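Local coordinates for cerato-platanin-like protein (Moniliophthora perniciosa, PDB 3SUK) that is a secreted fungal cerato-platanin with a double-psi beta-barrel fold, whose precise function is not established and which probably acts outside the cell, at residues A3-F8 with L108-V113; G17-V22 with G30-F35; G62-I67 with Q116-S121. All blocks are in the same frame, centred on the assembly; numbering follows the deposited sequence.

Interaction 1. Residues A3-F8 with L108-V113; sequences AVQLRF and LGTIDV
Leu6 and Ile111 lie side by side and point the same way, the middle pair of an antiparallel join between strand 4-8 and the start of strand 110-118. Leu6 has CG anti to its backbone N (chi1 -175°), and its CB rests 4.0 Å from CG1 of Ile111. On the same side, Leu6 CB also lies 3.9 Å from CG1 of Val113. Val4 and Val113 instead cross obliquely and meet through their CG2 methyls, 3.6 Å apart. Two reciprocal pairs of backbone bonds, Val4 with Val113 and Leu6 with Ile111, fix this alignment; the straightest, Val113 N to Val4 O, spans 2.8 Å at 175°. They join the first and last strands of the cerato-platanin double-psi beta-barrel. Gln5 and Asp112 run alongside each other on the reverse face, amide and carboxylate planes 47° apart, while Gln5 and Thr110 cross obliquely, NE2 meeting CG2. A water bridges NE of Arg7 and OG1 of Thr110; a second joins Phe8 N to Gly109 O. Leu6, Ile111 and Val113 pack on strand 64-71, Leu6 and Ile111 also on Met97 of helix 94-101, and strand 90-92 borders strand 4-8 through backbone bonds of Gln5 with Phe90 and of Arg7 with Phe90 and Val92.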
loop_
_atom_site.group_PDB
_atom_site.type_symbol
_atom_site.label_atom_id
_atom_site.label_comp_id
_atom_site.label_asym_id
_atom_site.label_seq_id
_atom_site.Cartn_x
_atom_site.Cartn_y
_atom_site.Cartn_z
ATOM N N ALA A 3 -12.579 10.919 -1.005
ATOM C CA ALA A 3 -11.940 9.981 -0.123
ATOM C C ALA A 3 -11.907 8.588 -0.764
ATOM O O ALA A 3 -12.673 8.300 -1.650
ATOM C CB ALA A 3 -12.633 9.995 1.205
ATOM N N VAL A 4 -10.975 7.746 -0.342
ATOM C CA VAL A 4 -10.956 6.362 -0.777
ATOM C C VAL A 4 -10.991 5.480 0.464
ATOM O O VAL A 4 -10.582 5.898 1.503
ATOM C CB VAL A 4 -9.756 6.029 -1.722
ATOM C CG1 VAL A 4 -9.614 7.072 -2.778
ATOM C CG2 VAL A 4 -8.494 5.877 -0.982
ATOM N N GLN A 5 -11.508 4.275 0.327
ATOM C CA GLN A 5 -11.536 3.412 1.543
ATOM C C GLN A 5 -10.173 2.726 1.761
ATOM O O GLN A 5 -9.418 2.517 0.846
ATOM C CB GLN A 5 -12.656 2.364 1.486
ATOM C CG GLN A 5 -14.127 2.890 1.468
ATOM C CD GLN A 5 -15.009 1.840 2.057
ATOM O OE1 GLN A 5 -15.097 0.740 1.517
ATOM N NE2 GLN A 5 -15.552 2.108 3.265
ATOM N N LEU A 6 -9.865 2.521 3.029
ATOM C CA LEU A 6 -8.641 1.855 3.431
ATOM C C LEU A 6 -8.943 0.847 4.529
ATOM O O LEU A 6 -9.588 1.187 5.467
ATOM C CB LEU A 6 -7.570 2.876 3.855
ATOM C CG LEU A 6 -6.204 2.264 4.187
ATOM C CD1 LEU A 6 -5.098 3.196 3.786
ATOM C CD2 LEU A 6 -6.073 1.934 5.646
ATOM N N ARG A 7 -8.377 -0.348 4.406
ATOM C CA ARG A 7 -8.476 -1.407 5.406
ATOM C C ARG A 7 -7.095 -2.077 5.434
ATOM O O ARG A 7 -6.206 -1.675 4.728
ATOM C CB ARG A 7 -9.566 -2.430 5.063
ATOM C CG ARG A 7 -9.341 -3.063 3.726
ATOM C CD ARG A 7 -10.584 -3.747 3.072
ATOM N NE ARG A 7 -11.673 -2.865 2.650
ATOM C CZ ARG A 7 -11.630 -1.796 1.825
ATOM N NH1 ARG A 7 -10.500 -1.244 1.244
ATOM N NH2 ARG A 7 -12.789 -1.214 1.618
ATOM N N PHE A 8 -6.935 -3.047 6.309
ATOM C CA PHE A 8 -5.667 -3.732 6.414
ATOM C C PHE A 8 -5.794 -5.193 6.071
ATOM O O PHE A 8 -6.844 -5.781 6.101
ATOM C CB PHE A 8 -4.982 -3.510 7.784
ATOM C CG PHE A 8 -5.621 -4.259 8.928
ATOM C CD1 PHE A 8 -5.277 -5.568 9.214
ATOM C CD2 PHE A 8 -6.550 -3.651 9.697
ATOM C CE1 PHE A 8 -5.842 -6.229 10.217
ATOM C CE2 PHE A 8 -7.104 -4.321 10.753
ATOM C CZ PHE A 8 -6.754 -5.622 10.997
ATOM N N LEU A 108 -10.367 0.510 14.415
ATOM C CA LEU A 108 -11.156 1.085 13.311
ATOM C C LEU A 108 -11.678 0.141 12.207
ATOM O O LEU A 108 -12.756 0.203 11.766
ATOM C CB LEU A 108 -10.400 2.273 12.741
ATOM C CG LEU A 108 -10.312 3.410 13.751
ATOM C CD1 LEU A 108 -9.313 4.410 13.260
ATOM C CD2 LEU A 108 -11.671 4.072 13.990
ATOM N N GLY A 109 -10.812 -0.753 11.810
ATOM C CA GLY A 109 -11.074 -1.713 10.752
ATOM C C GLY A 109 -11.057 -1.213 9.321
ATOM O O GLY A 109 -10.197 -1.598 8.575
ATOM N N THR A 110 -12.004 -0.346 8.976
ATOM C CA THR A 110 -12.107 0.336 7.684
ATOM C C THR A 110 -12.283 1.854 7.872
ATOM O O THR A 110 -13.095 2.267 8.642
ATOM C CB THR A 110 -13.277 -0.238 6.916
ATOM O OG1 THR A 110 -13.095 -1.634 6.791
ATOM C CG2 THR A 110 -13.338 0.318 5.528
ATOM N N ILE A 111 -11.521 2.647 7.152
ATOM C CA ILE A 111 -11.559 4.096 7.236
ATOM C C ILE A 111 -11.608 4.735 5.844
ATOM O O ILE A 111 -11.368 4.090 4.839
ATOM C CB ILE A 111 -10.376 4.655 8.039
ATOM C CG1 ILE A 111 -9.072 4.396 7.268
ATOM C CG2 ILE A 111 -10.402 4.142 9.489
ATOM C CD1 ILE A 111 -7.833 4.935 7.893
ATOM N N ASP A 112 -11.972 6.000 5.801
ATOM C CA ASP A 112 -11.908 6.793 4.584
ATOM C C ASP A 112 -10.665 7.672 4.656
ATOM O O ASP A 112 -10.486 8.355 5.591
ATOM C CB ASP A 112 -13.147 7.674 4.454
ATOM C CG ASP A 112 -14.342 6.896 4.148
ATOM O OD1 ASP A 112 -14.230 5.891 3.521
ATOM O OD2 ASP A 112 -15.407 7.322 4.546
ATOM N N VAL A 113 -9.828 7.598 3.645
ATOM C CA VAL A 113 -8.605 8.383 3.626
ATOM C C VAL A 113 -8.551 9.300 2.426
ATOM O O VAL A 113 -9.320 9.175 1.553
ATOM C CB VAL A 113 -7.342 7.489 3.648
ATOM C CG1 VAL A 113 -7.352 6.617 4.894
ATOM C CG2 VAL A 113 -7.220 6.604 2.354
HETATM O O HOH W 1 -13.618 -3.140 4.530
HETATM O O HOH W 2 -9.190 -4.049 7.968
#

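Interaction 2. Residues G17-V22 with G30-F35; sequences GSMNTV and GLSQRF
Met19 reaches across to the turn of residues 31-35 and lies alongside Phe35, the two side chains pointing the same way. The contact joins two parts of the long loop between strands 4-8 and 47-50 of the double-psi beta-barrel fold: a short 3-10 turn at 19-21 and a turn with helical backbone angles at 32-34, spanned by a bond from Phe35 N to Leu31 O. CG of Met19 stands anti to the backbone N (chi1 -165°), and the chain then bends at both of its next torsions, so that CB, CG and CE curl round the carbonyl O of Phe35 while SD turns toward Leu31 CB. CB of Met19 sits 3.2 Å from the carbonyl O of Phe35, a close approach. The terminal methyl, CE, comes to 3.9 Å from CB of Phe35, while CG meets CB of Leu31 at the same separation, the Leu31 side chain crossing obliquely. Met19 and Leu31 are both buried, and both also touch Ile83 of strand 74-83, so the loop is packed onto the sheet through them.

The polar half of the contact lies toward the surface. Just before the 3-10 segment Ser18 forms an ST turn, its OG accepting from the backbone N of Asn20, and Ser18 O takes two bonds, from N and from OG1 of Thr21. This double grip fixes the start of the turn from which Asn20 reaches out. Ser32, with OG anti to its own carbonyl carbon, faces that turn, and its hydroxyl also has a weak bond to Ser25 O. Ser32 OG donates to OD1 of Asn20 at 2.7 Å, the donor standing 56° out of the carbonyl plane, above the amide and not on a lone pair.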
loop_
_atom_site.group_PDB
_atom_site.type_symbol
_atom_site.label_atom_id
_atom_site.label_comp_id
_atom_site.label_asym_id
_atom_site.label_seq_id
_atom_site.Cartn_x
_atom_site.Cartn_y
_atom_site.Cartn_z
ATOM N N GLY A 17 7.347 -12.201 2.695
ATOM C CA GLY A 17 6.447 -12.583 1.624
ATOM C C GLY A 17 7.030 -12.288 0.238
ATOM O O GLY A 17 7.629 -11.281 -0.015
ATOM N N SER A 18 6.825 -13.210 -0.677
ATOM C CA SER A 18 7.308 -13.082 -2.034
ATOM C C SER A 18 6.427 -12.208 -2.894
ATOM O O SER A 18 5.246 -12.320 -2.870
ATOM C CB SER A 18 7.436 -14.476 -2.687
ATOM O OG SER A 18 7.806 -14.355 -4.037
ATOM N N MET A 19 7.070 -11.404 -3.700
ATOM C CA MET A 19 6.409 -10.548 -4.679
ATOM C C MET A 19 5.677 -11.380 -5.743
ATOM O O MET A 19 4.857 -10.915 -6.412
ATOM C CB MET A 19 7.423 -9.572 -5.272
ATOM C CG MET A 19 6.789 -8.365 -6.056
ATOM S SD MET A 19 5.718 -7.281 -4.984
ATOM C CE MET A 19 7.010 -6.405 -4.073
ATOM N N ASN A 20 6.046 -12.658 -5.852
ATOM C CA ASN A 20 5.400 -13.594 -6.749
ATOM C C ASN A 20 4.002 -14.016 -6.325
ATOM O O ASN A 20 3.308 -14.622 -7.071
ATOM C CB ASN A 20 6.308 -14.789 -7.035
ATOM C CG ASN A 20 7.493 -14.381 -7.847
ATOM O OD1 ASN A 20 7.394 -13.599 -8.750
ATOM N ND2 ASN A 20 8.626 -14.870 -7.459
ATOM N N THR A 21 3.615 -13.623 -5.123
ATOM C CA THR A 21 2.299 -13.927 -4.554
ATOM C C THR A 21 1.245 -12.837 -4.818
ATOM O O THR A 21 0.119 -13.014 -4.464
ATOM C CB THR A 21 2.328 -14.155 -2.999
ATOM O OG1 THR A 21 2.690 -12.948 -2.329
ATOM C CG2 THR A 21 3.296 -15.267 -2.576
ATOM N N VAL A 22 1.628 -11.745 -5.480
ATOM C CA VAL A 22 0.731 -10.628 -5.736
ATOM C C VAL A 22 0.599 -10.382 -7.228
ATOM O O VAL A 22 1.263 -10.964 -7.993
ATOM C CB VAL A 22 1.177 -9.313 -4.987
ATOM C CG1 VAL A 22 1.195 -9.536 -3.511
ATOM C CG2 VAL A 22 2.599 -8.937 -5.413
ATOM N N GLY A 30 5.733 -5.885 -13.747
ATOM C CA GLY A 30 5.908 -6.596 -12.501
ATOM C C GLY A 30 7.070 -6.114 -11.664
ATOM O O GLY A 30 7.999 -5.541 -12.160
ATOM N N LEU A 31 6.936 -6.305 -10.373
ATOM C CA LEU A 31 7.897 -5.837 -9.410
ATOM C C LEU A 31 8.855 -6.876 -8.875
ATOM O O LEU A 31 9.748 -6.542 -8.184
ATOM C CB LEU A 31 7.187 -5.170 -8.223
ATOM C CG LEU A 31 6.343 -3.946 -8.608
ATOM C CD1 LEU A 31 5.556 -3.438 -7.402
ATOM C CD2 LEU A 31 7.199 -2.858 -9.136
ATOM N N SER A 32 8.639 -8.133 -9.231
ATOM C CA SER A 32 9.408 -9.232 -8.610
ATOM C C SER A 32 10.923 -9.115 -8.863
ATOM O O SER A 32 11.690 -9.520 -8.069
ATOM C CB SER A 32 8.925 -10.613 -9.079
ATOM O OG SER A 32 7.701 -10.911 -8.462
ATOM N N GLN A 33 11.334 -8.650 -10.023
ATOM C CA GLN A 33 12.789 -8.496 -10.240
ATOM C C GLN A 33 13.403 -7.373 -9.401
ATOM O O GLN A 33 14.483 -7.478 -8.893
ATOM C CB GLN A 33 13.148 -8.383 -11.713
ATOM C CG GLN A 33 13.043 -9.675 -12.459
ATOM C CD GLN A 33 13.762 -10.818 -11.767
ATOM O OE1 GLN A 33 14.919 -10.710 -11.434
ATOM N NE2 GLN A 33 13.034 -11.929 -11.512
ATOM N N ARG A 34 12.691 -6.266 -9.324
ATOM C CA ARG A 34 13.129 -5.144 -8.539
ATOM C C ARG A 34 13.121 -5.419 -7.053
ATOM O O ARG A 34 14.058 -5.115 -6.360
ATOM C CB ARG A 34 12.243 -3.907 -8.871
ATOM C CG ARG A 34 12.265 -3.459 -10.346
ATOM C CD ARG A 34 11.362 -2.282 -10.612
ATOM N NE ARG A 34 11.932 -1.124 -9.981
ATOM C CZ ARG A 34 11.377 0.059 -9.969
ATOM N NH1 ARG A 34 10.214 0.262 -10.539
ATOM N NH2 ARG A 34 12.002 1.043 -9.374
ATOM N N PHE A 35 12.003 -5.969 -6.589
ATOM C CA PHE A 35 11.751 -6.185 -5.166
ATOM C C PHE A 35 11.230 -7.594 -4.940
ATOM O O PHE A 35 10.056 -7.839 -4.969
ATOM C CB PHE A 35 10.704 -5.152 -4.682
ATOM C CG PHE A 35 11.062 -3.725 -5.052
ATOM C CD1 PHE A 35 12.130 -3.076 -4.433
ATOM C CD2 PHE A 35 10.372 -3.060 -6.030
ATOM C CE1 PHE A 35 12.480 -1.813 -4.799
ATOM C CE2 PHE A 35 10.738 -1.798 -6.373
ATOM C CZ PHE A 35 11.771 -1.187 -5.781
#

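Interaction 3. Residues G62-I67 with Q116-S121; sequences GNCYTI and QQVARS
Cys64, Arg120 and Gln117 bury the most surface where residues 62-67 meet residues 116-121. Cys64 has SG anti to its backbone N, which carries the sulfur to CG2 of Val118 at 3.5 Å; the same sulfur forms the disulfide with Cys123, so the C-terminal end of the chain is tied covalently to this strand. Its carbonyl O accepts from Val118 N at 3.0 Å, an almost straight bond.

Arg120 folds back at chi2 (-71°) and grips Asn63 side-on: NE and NH2 both donate to OD1, at 3.1 Å for NE and 2.9 Å for NH2. Both bonds lie near the guanidinium plane, the one from NE falling on a lone pair of OD1, although the amide and guanidinium planes are turned 55° apart. One guanidinium face lies over the carbonyl carbon of Gly62. The positive charge would probably polarise the Asn63 carbonyl. Asn63 ND2 donates in the amide plane to Tyr65 OH, a hydroxyl that also bonds to Asp52. An alanine here, lacking both OD1 and ND2, would probably leave the Arg120 guanidinium less firmly placed and the Tyr65 hydroxyl without this donor.

In the double-psi barrel, this is the antiparallel pairing of strands 64-71 and 110-118, continued at the other end by the reciprocal backbone bonds of Thr66 and Gln116.

Gln117, extended beyond CG, crosses the Tyr65 side chain obliquely, with its amide 24° from the ring plane, and its CB lies 4.0 Å from Tyr65 CE2. Its NE2 passes 3.1 Å from CG of Asn63, and donates to a water at 2.7 Å from NE2. That water also accepts from Cys64 N and donates to Val118 O, so that one water joins all three.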
loop_
_atom_site.group_PDB
_atom_site.type_symbol
_atom_site.label_atom_id
_atom_site.label_comp_id
_atom_site.label_asym_id
_atom_site.label_seq_id
_atom_site.Cartn_x
_atom_site.Cartn_y
_atom_site.Cartn_z
ATOM N N GLY A 62 3.566 -0.499 -8.559
ATOM C CA GLY A 62 4.625 0.351 -8.042
ATOM C C GLY A 62 4.234 1.797 -7.770
ATOM O O GLY A 62 5.018 2.543 -7.258
ATOM N N ASN A 63 2.980 2.155 -7.998
ATOM C CA ASN A 63 2.596 3.515 -7.735
ATOM C C ASN A 63 2.792 3.888 -6.279
ATOM O O ASN A 63 2.562 3.128 -5.394
ATOM C CB ASN A 63 1.156 3.790 -8.142
ATOM C CG ASN A 63 0.996 4.042 -9.648
ATOM O OD1 ASN A 63 1.933 4.040 -10.391
ATOM N ND2 ASN A 63 -0.207 4.182 -10.049
ATOM N N CYS A 64 3.200 5.123 -6.100
ATOM C CA CYS A 64 3.508 5.691 -4.814
ATOM C C CYS A 64 2.437 6.716 -4.452
ATOM O O CYS A 64 2.188 7.582 -5.194
ATOM C CB CYS A 64 4.876 6.388 -4.930
ATOM S SG CYS A 64 5.494 7.136 -3.387
ATOM N N TYR A 65 1.839 6.551 -3.288
ATOM C CA TYR A 65 0.752 7.372 -2.825
ATOM C C TYR A 65 1.051 7.983 -1.470
ATOM O O TYR A 65 1.508 7.313 -0.576
ATOM C CB TYR A 65 -0.515 6.535 -2.696
ATOM C CG TYR A 65 -0.969 5.904 -3.972
ATOM C CD1 TYR A 65 -0.512 4.654 -4.330
ATOM C CD2 TYR A 65 -1.862 6.548 -4.817
ATOM C CE1 TYR A 65 -0.940 4.053 -5.470
ATOM C CE2 TYR A 65 -2.273 5.963 -5.981
ATOM C CZ TYR A 65 -1.786 4.734 -6.316
ATOM O OH TYR A 65 -2.186 4.142 -7.472
ATOM N N THR A 66 0.730 9.248 -1.328
ATOM C CA THR A 66 0.743 9.901 -0.038
ATOM C C THR A 66 -0.678 9.793 0.455
ATOM O O THR A 66 -1.591 10.307 -0.149
ATOM C CB THR A 66 1.161 11.369 -0.131
ATOM O OG1 THR A 66 2.518 11.428 -0.551
ATOM C CG2 THR A 66 1.053 12.026 1.206
ATOM N N ILE A 67 -0.830 9.076 1.557
ATOM C CA ILE A 67 -2.130 8.752 2.150
ATOM C C ILE A 67 -2.227 9.496 3.469
ATOM O O ILE A 67 -1.362 9.425 4.260
ATOM C CB ILE A 67 -2.298 7.228 2.374
ATOM C CG1 ILE A 67 -2.142 6.443 1.046
ATOM C CG2 ILE A 67 -3.675 6.911 2.954
ATOM C CD1 ILE A 67 -2.107 5.006 1.203
ATOM N N GLN A 116 -3.234 10.828 -2.580
ATOM C CA GLN A 116 -2.664 11.555 -3.682
ATOM C C GLN A 116 -1.476 10.763 -4.236
ATOM O O GLN A 116 -0.517 10.628 -3.540
ATOM C CB GLN A 116 -2.155 12.910 -3.151
ATOM C CG GLN A 116 -1.601 13.814 -4.194
ATOM C CD GLN A 116 -2.508 13.886 -5.413
ATOM O OE1 GLN A 116 -3.594 14.437 -5.352
ATOM N NE2 GLN A 116 -2.081 13.306 -6.502
ATOM N N GLN A 117 -1.501 10.338 -5.476
ATOM C CA GLN A 117 -0.297 9.805 -6.072
ATOM C C GLN A 117 0.783 10.873 -6.155
ATOM O O GLN A 117 0.489 12.016 -6.428
ATOM C CB GLN A 117 -0.594 9.268 -7.470
ATOM C CG GLN A 117 0.573 8.475 -7.981
ATOM C CD GLN A 117 0.407 7.931 -9.348
ATOM O OE1 GLN A 117 -0.494 8.260 -10.068
ATOM N NE2 GLN A 117 1.290 7.111 -9.700
ATOM N N VAL A 118 2.007 10.446 -5.916
ATOM C CA VAL A 118 3.197 11.249 -6.028
ATOM C C VAL A 118 4.210 10.498 -6.916
ATOM O O VAL A 118 3.971 9.424 -7.398
ATOM C CB VAL A 118 3.824 11.572 -4.646
ATOM C CG1 VAL A 118 2.878 12.439 -3.814
ATOM C CG2 VAL A 118 4.160 10.288 -3.912
ATOM N N ALA A 119 5.340 11.132 -7.164
ATOM C CA ALA A 119 6.344 10.534 -8.003
ATOM C C ALA A 119 6.843 9.228 -7.401
ATOM O O ALA A 119 6.907 9.084 -6.222
ATOM C CB ALA A 119 7.522 11.490 -8.231
ATOM N N ARG A 120 7.218 8.314 -8.284
ATOM C CA ARG A 120 7.666 6.993 -7.906
ATOM C C ARG A 120 8.878 7.138 -6.972
ATOM O O ARG A 120 9.025 6.409 -6.012
ATOM C CB ARG A 120 8.051 6.160 -9.151
ATOM C CG ARG A 120 6.897 5.717 -10.100
ATOM C CD ARG A 120 6.057 4.647 -9.418
ATOM N NE ARG A 120 4.982 4.180 -10.288
ATOM C CZ ARG A 120 5.106 3.198 -11.148
ATOM N NH1 ARG A 120 6.262 2.600 -11.307
ATOM N NH2 ARG A 120 4.067 2.851 -11.882
ATOM N N SER A 121 9.689 8.141 -7.262
ATOM C CA SER A 121 10.927 8.371 -6.500
ATOM C C SER A 121 10.690 8.699 -5.029
ATOM O O SER A 121 11.519 8.398 -4.230
ATOM C CB SER A 121 11.777 9.463 -7.179
ATOM O OG SER A 121 11.101 10.657 -7.192
HETATM O O HOH W 3 3.663 6.824 -8.430
#

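Interactions 1 and 3 share strand 110-118, which pairs with strand 4-8 near its start and with strand 64-71 near its end. Their centres are about 17 Å apart, yet they touch where Ile67 packs on Val113 and Leu6. Their segments alternate along the chain; within a single sheet the last strand pairs with the first on one side and with one from mid-chain on the other. Interaction 2 falls between the two segments of interaction 1 in sequence and closes before interaction 3 opens. Its centre lies about 25 Å from that of interaction 1, across the chain's centre, and about 18 Å from that of interaction 3, which it meets through Leu31 and Gly62. The Cys24-Cys61 disulfide ties this loop beside the same region.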